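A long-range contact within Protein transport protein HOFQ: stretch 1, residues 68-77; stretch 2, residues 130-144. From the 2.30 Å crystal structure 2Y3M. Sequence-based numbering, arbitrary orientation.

Stretch 1, residues 68-77: QENGIYYFTK
Stretch 2, residues 130-144: SLLSPNGSITFDDRS

A strand through Ile72, Tyr73 and Tyr74 and one through Ile138, Thr139 and Phe140 run antiparallel; their axes approach to 4.6 Å with their directions 167° from each other, and backbone hydrogen bonds fix their register. Tyr74 pairs with Ile138: Tyr74 N donates to Ile138 O at 2.5 Å, and Ile138 N to Tyr74 O at 2.7 Å, both nearly straight (166°). Two residues along, Ile72 pairs with Phe140; Phe140 N reaches Ile72 O at 3.0 Å (165°), while the return bond from Ile72 N to Phe140 O, also 3.0 Å, is more bent (135°). Between these pairs Tyr73 faces Thr139 without backbone hydrogen bonds, their CA atoms 4.4 Å apart. Phi/psi values of -118/116 at Tyr74 and -130/138 at Ile138 are those of extended strand.

Beyond the ladder, Arg143 (chi1 m, chi2 and chi3 t) reaches back to stretch 1. Its NH2 makes a weak 2.8 Å hydrogen bond to Glu69 O, and its NH1 a salt bridge to Asp141 OD2 at 3.2 Å, so one guanidinium serves both a carbonyl and a carboxylate. At the other end, a type I turn from Ser133 to Gly136 closes with Gly136 N to Ser133 O at 2.7 Å. Here a water links Thr76 to the turn, accepting from Thr76 N (3.2 Å) and donating to Gly136 O (2.7 Å) and Pro134 O (3.0 Å). Glycine suits position 136, where an ideal CB would lie 2.7 Å from Leu132 CB.

Ile72, Tyr74, Ile138 and Phe140 share one buried face, which suits their largely apolar side chains. Phe140 (chi1 p, chi2 -80°) lays its flat ring against Ile72 CB, 3.9 Å from the ring centroid. Tyr74 (chi1 t, chi2 77°) has a ring long enough to reach the loop, CE2 lying 3.6 Å from Leu132 CD1. On the other face, Tyr73 (t) meets Thr139 (t) edge-on, CD1 to CB 3.9 Å.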

# COMPACT_ATOMS: atom_id res chain seq x y z
N GLN B 68 7.57 1.15 -6.63
CA GLN B 68 8.98 1.06 -6.98
C GLN B 68 9.48 2.42 -7.44
O GLN B 68 8.79 3.17 -8.13
CB GLN B 68 9.24 -0.03 -8.03
CG GLN B 68 8.31 -0.03 -9.24
CD GLN B 68 8.24 -1.39 -9.92
OE1 GLN B 68 8.34 -2.44 -9.27
NE2 GLN B 68 8.07 -1.38 -11.24
N GLU B 69 10.70 2.74 -7.02
CA GLU B 69 11.27 4.05 -7.30
C GLU B 69 12.44 3.95 -8.27
O GLU B 69 13.32 3.09 -8.13
CB GLU B 69 11.68 4.77 -6.01
CG GLU B 69 12.12 3.87 -4.86
CD GLU B 69 12.69 4.65 -3.68
OE1 GLU B 69 13.34 5.69 -3.89
OE2 GLU B 69 12.51 4.20 -2.53
N ASN B 70 12.42 4.82 -9.27
CA ASN B 70 13.53 4.98 -10.20
C ASN B 70 14.52 5.98 -9.61
O ASN B 70 14.29 6.51 -8.53
CB ASN B 70 13.00 5.43 -11.56
CG ASN B 70 12.08 4.39 -12.21
OD1 ASN B 70 10.95 4.70 -12.60
ND2 ASN B 70 12.56 3.15 -12.30
N GLY B 71 15.62 6.24 -10.31
CA GLY B 71 16.62 7.19 -9.82
C GLY B 71 16.05 8.58 -9.58
O GLY B 71 15.01 8.95 -10.13
N ILE B 72 16.73 9.35 -8.73
CA ILE B 72 16.36 10.74 -8.49
C ILE B 72 16.94 11.64 -9.59
O ILE B 72 18.06 11.43 -10.06
CB ILE B 72 16.79 11.24 -7.09
CG1 ILE B 72 16.25 10.32 -5.99
CG2 ILE B 72 16.30 12.67 -6.84
CD1 ILE B 72 17.29 9.39 -5.40
N TYR B 73 16.16 12.62 -10.01
CA TYR B 73 16.53 13.54 -11.07
C TYR B 73 16.63 14.95 -10.49
O TYR B 73 15.70 15.41 -9.82
CB TYR B 73 15.49 13.43 -12.20
CG TYR B 73 15.81 14.14 -13.50
CD1 TYR B 73 17.05 13.97 -14.14
CD2 TYR B 73 14.86 14.94 -14.13
CE1 TYR B 73 17.33 14.61 -15.36
CE2 TYR B 73 15.12 15.59 -15.34
CZ TYR B 73 16.36 15.42 -15.95
OH TYR B 73 16.62 16.06 -17.14
N TYR B 74 17.76 15.62 -10.70
CA TYR B 74 17.97 16.98 -10.20
C TYR B 74 18.19 17.95 -11.36
O TYR B 74 19.16 17.84 -12.11
CB TYR B 74 19.14 17.01 -9.21
CG TYR B 74 19.53 18.39 -8.72
CD1 TYR B 74 18.76 19.06 -7.75
CD2 TYR B 74 20.65 19.04 -9.23
CE1 TYR B 74 19.12 20.34 -7.30
CE2 TYR B 74 21.02 20.31 -8.79
CZ TYR B 74 20.25 20.96 -7.84
OH TYR B 74 20.64 22.22 -7.43
N PHE B 75 17.26 18.90 -11.51
CA PHE B 75 17.24 19.78 -12.67
C PHE B 75 16.52 21.09 -12.35
O PHE B 75 15.90 21.21 -11.29
CB PHE B 75 16.56 19.07 -13.86
CG PHE B 75 15.07 18.92 -13.71
CD1 PHE B 75 14.53 18.02 -12.78
CD2 PHE B 75 14.19 19.67 -14.49
CE1 PHE B 75 13.15 17.88 -12.64
CE2 PHE B 75 12.82 19.54 -14.36
CZ PHE B 75 12.29 18.64 -13.43
N THR B 76 16.61 22.05 -13.27
CA THR B 76 15.89 23.32 -13.13
C THR B 76 14.56 23.27 -13.88
O THR B 76 14.52 23.01 -15.09
CB THR B 76 16.75 24.52 -13.61
OG1 THR B 76 17.93 24.60 -12.81
CG2 THR B 76 15.99 25.83 -13.49
N LYS B 77 13.49 23.52 -13.14
CA LYS B 77 12.12 23.41 -13.63
C LYS B 77 11.75 24.61 -14.51
O LYS B 77 12.19 24.72 -15.65
CB LYS B 77 11.16 23.30 -12.45
CG LYS B 77 9.83 22.63 -12.74
CD LYS B 77 8.98 22.59 -11.49
CE LYS B 77 7.50 22.41 -11.81
NZ LYS B 77 7.19 21.01 -12.20
N SER B 130 22.94 28.22 -6.89
CA SER B 130 22.76 27.03 -7.72
C SER B 130 24.09 26.32 -7.94
O SER B 130 25.13 26.95 -8.16
CB SER B 130 22.08 27.37 -9.05
OG SER B 130 22.73 28.45 -9.70
N LEU B 131 24.04 24.99 -7.86
CA LEU B 131 25.17 24.12 -8.14
C LEU B 131 25.48 24.06 -9.64
O LEU B 131 26.63 24.17 -10.04
CB LEU B 131 24.87 22.71 -7.61
CG LEU B 131 25.78 21.54 -7.98
CD1 LEU B 131 27.08 21.58 -7.19
CD2 LEU B 131 25.03 20.22 -7.73
N LEU B 132 24.43 23.90 -10.44
CA LEU B 132 24.52 23.79 -11.90
C LEU B 132 23.99 25.04 -12.58
O LEU B 132 23.27 25.83 -11.97
CB LEU B 132 23.70 22.58 -12.39
CG LEU B 132 23.86 21.21 -11.71
CD1 LEU B 132 22.69 20.32 -12.03
CD2 LEU B 132 25.15 20.53 -12.13
N SER B 133 24.34 25.22 -13.86
CA SER B 133 23.71 26.22 -14.71
C SER B 133 22.26 25.80 -14.99
O SER B 133 21.93 24.62 -14.85
CB SER B 133 24.46 26.36 -16.03
OG SER B 133 24.06 25.34 -16.94
N PRO B 134 21.40 26.75 -15.41
CA PRO B 134 19.99 26.43 -15.69
C PRO B 134 19.81 25.27 -16.69
O PRO B 134 18.78 24.61 -16.67
CB PRO B 134 19.43 27.73 -16.28
CG PRO B 134 20.37 28.81 -15.81
CD PRO B 134 21.72 28.16 -15.73
N ASN B 135 20.81 25.04 -17.54
CA ASN B 135 20.78 23.93 -18.50
C ASN B 135 21.37 22.63 -17.95
O ASN B 135 21.43 21.62 -18.65
CB ASN B 135 21.51 24.33 -19.78
CG ASN B 135 20.77 25.40 -20.55
OD1 ASN B 135 19.81 25.13 -21.26
ND2 ASN B 135 21.23 26.64 -20.42
N GLY B 136 21.79 22.67 -16.69
CA GLY B 136 22.37 21.52 -16.02
C GLY B 136 21.37 20.59 -15.36
O GLY B 136 20.30 21.02 -14.90
N SER B 137 21.72 19.31 -15.32
CA SER B 137 20.92 18.32 -14.62
C SER B 137 21.83 17.25 -14.06
O SER B 137 22.93 17.01 -14.57
CB SER B 137 19.87 17.69 -15.55
OG SER B 137 20.48 16.98 -16.60
N ILE B 138 21.37 16.62 -12.98
CA ILE B 138 22.01 15.44 -12.43
C ILE B 138 20.97 14.37 -12.22
O ILE B 138 19.84 14.65 -11.80
CB ILE B 138 22.76 15.74 -11.11
CG1 ILE B 138 24.04 16.56 -11.41
CG2 ILE B 138 23.12 14.44 -10.38
CD1 ILE B 138 24.78 17.07 -10.17
N THR B 139 21.33 13.14 -12.56
CA THR B 139 20.51 11.99 -12.24
C THR B 139 21.39 11.01 -11.45
O THR B 139 22.53 10.73 -11.84
CB THR B 139 19.85 11.36 -13.50
OG1 THR B 139 19.10 10.20 -13.15
CG2 THR B 139 20.87 10.97 -14.53
N PHE B 140 20.87 10.54 -10.32
CA PHE B 140 21.67 9.71 -9.41
C PHE B 140 20.85 8.63 -8.73
O PHE B 140 19.63 8.67 -8.74
CB PHE B 140 22.37 10.58 -8.36
CG PHE B 140 21.44 11.31 -7.43
CD1 PHE B 140 20.80 12.49 -7.83
CD2 PHE B 140 21.22 10.83 -6.14
CE1 PHE B 140 19.95 13.17 -6.96
CE2 PHE B 140 20.36 11.50 -5.26
CZ PHE B 140 19.72 12.68 -5.67
N ASP B 141 21.55 7.67 -8.13
CA ASP B 141 20.92 6.50 -7.55
C ASP B 141 21.82 5.90 -6.48
O ASP B 141 22.96 5.56 -6.75
CB ASP B 141 20.66 5.47 -8.66
CG ASP B 141 19.62 4.45 -8.29
OD1 ASP B 141 19.67 3.93 -7.15
OD2 ASP B 141 18.76 4.16 -9.14
N ASP B 142 21.29 5.75 -5.27
CA ASP B 142 22.05 5.14 -4.16
C ASP B 142 22.27 3.63 -4.29
O ASP B 142 23.12 3.06 -3.58
CB ASP B 142 21.39 5.46 -2.82
CG ASP B 142 21.68 6.87 -2.33
OD1 ASP B 142 22.46 7.60 -2.98
OD2 ASP B 142 21.13 7.25 -1.28
N ARG B 143 21.52 2.97 -5.17
CA ARG B 143 21.63 1.52 -5.37
C ARG B 143 22.92 1.17 -6.10
O ARG B 143 23.79 0.51 -5.54
CB ARG B 143 20.45 0.98 -6.18
CG ARG B 143 19.09 1.06 -5.54
CD ARG B 143 18.08 0.52 -6.52
NE ARG B 143 16.70 0.78 -6.12
CZ ARG B 143 16.01 1.88 -6.45
NH1 ARG B 143 16.57 2.84 -7.18
NH2 ARG B 143 14.76 2.01 -6.03
N SER B 144 23.01 1.62 -7.35
CA SER B 144 24.22 1.46 -8.15
C SER B 144 25.26 2.49 -7.73
O SER B 144 26.42 2.41 -8.11
CB SER B 144 23.89 1.61 -9.64
OG SER B 144 23.22 2.82 -9.91
O HOH W 1 12.07 0.54 -5.42
O HOH W 2 17.97 21.73 -16.12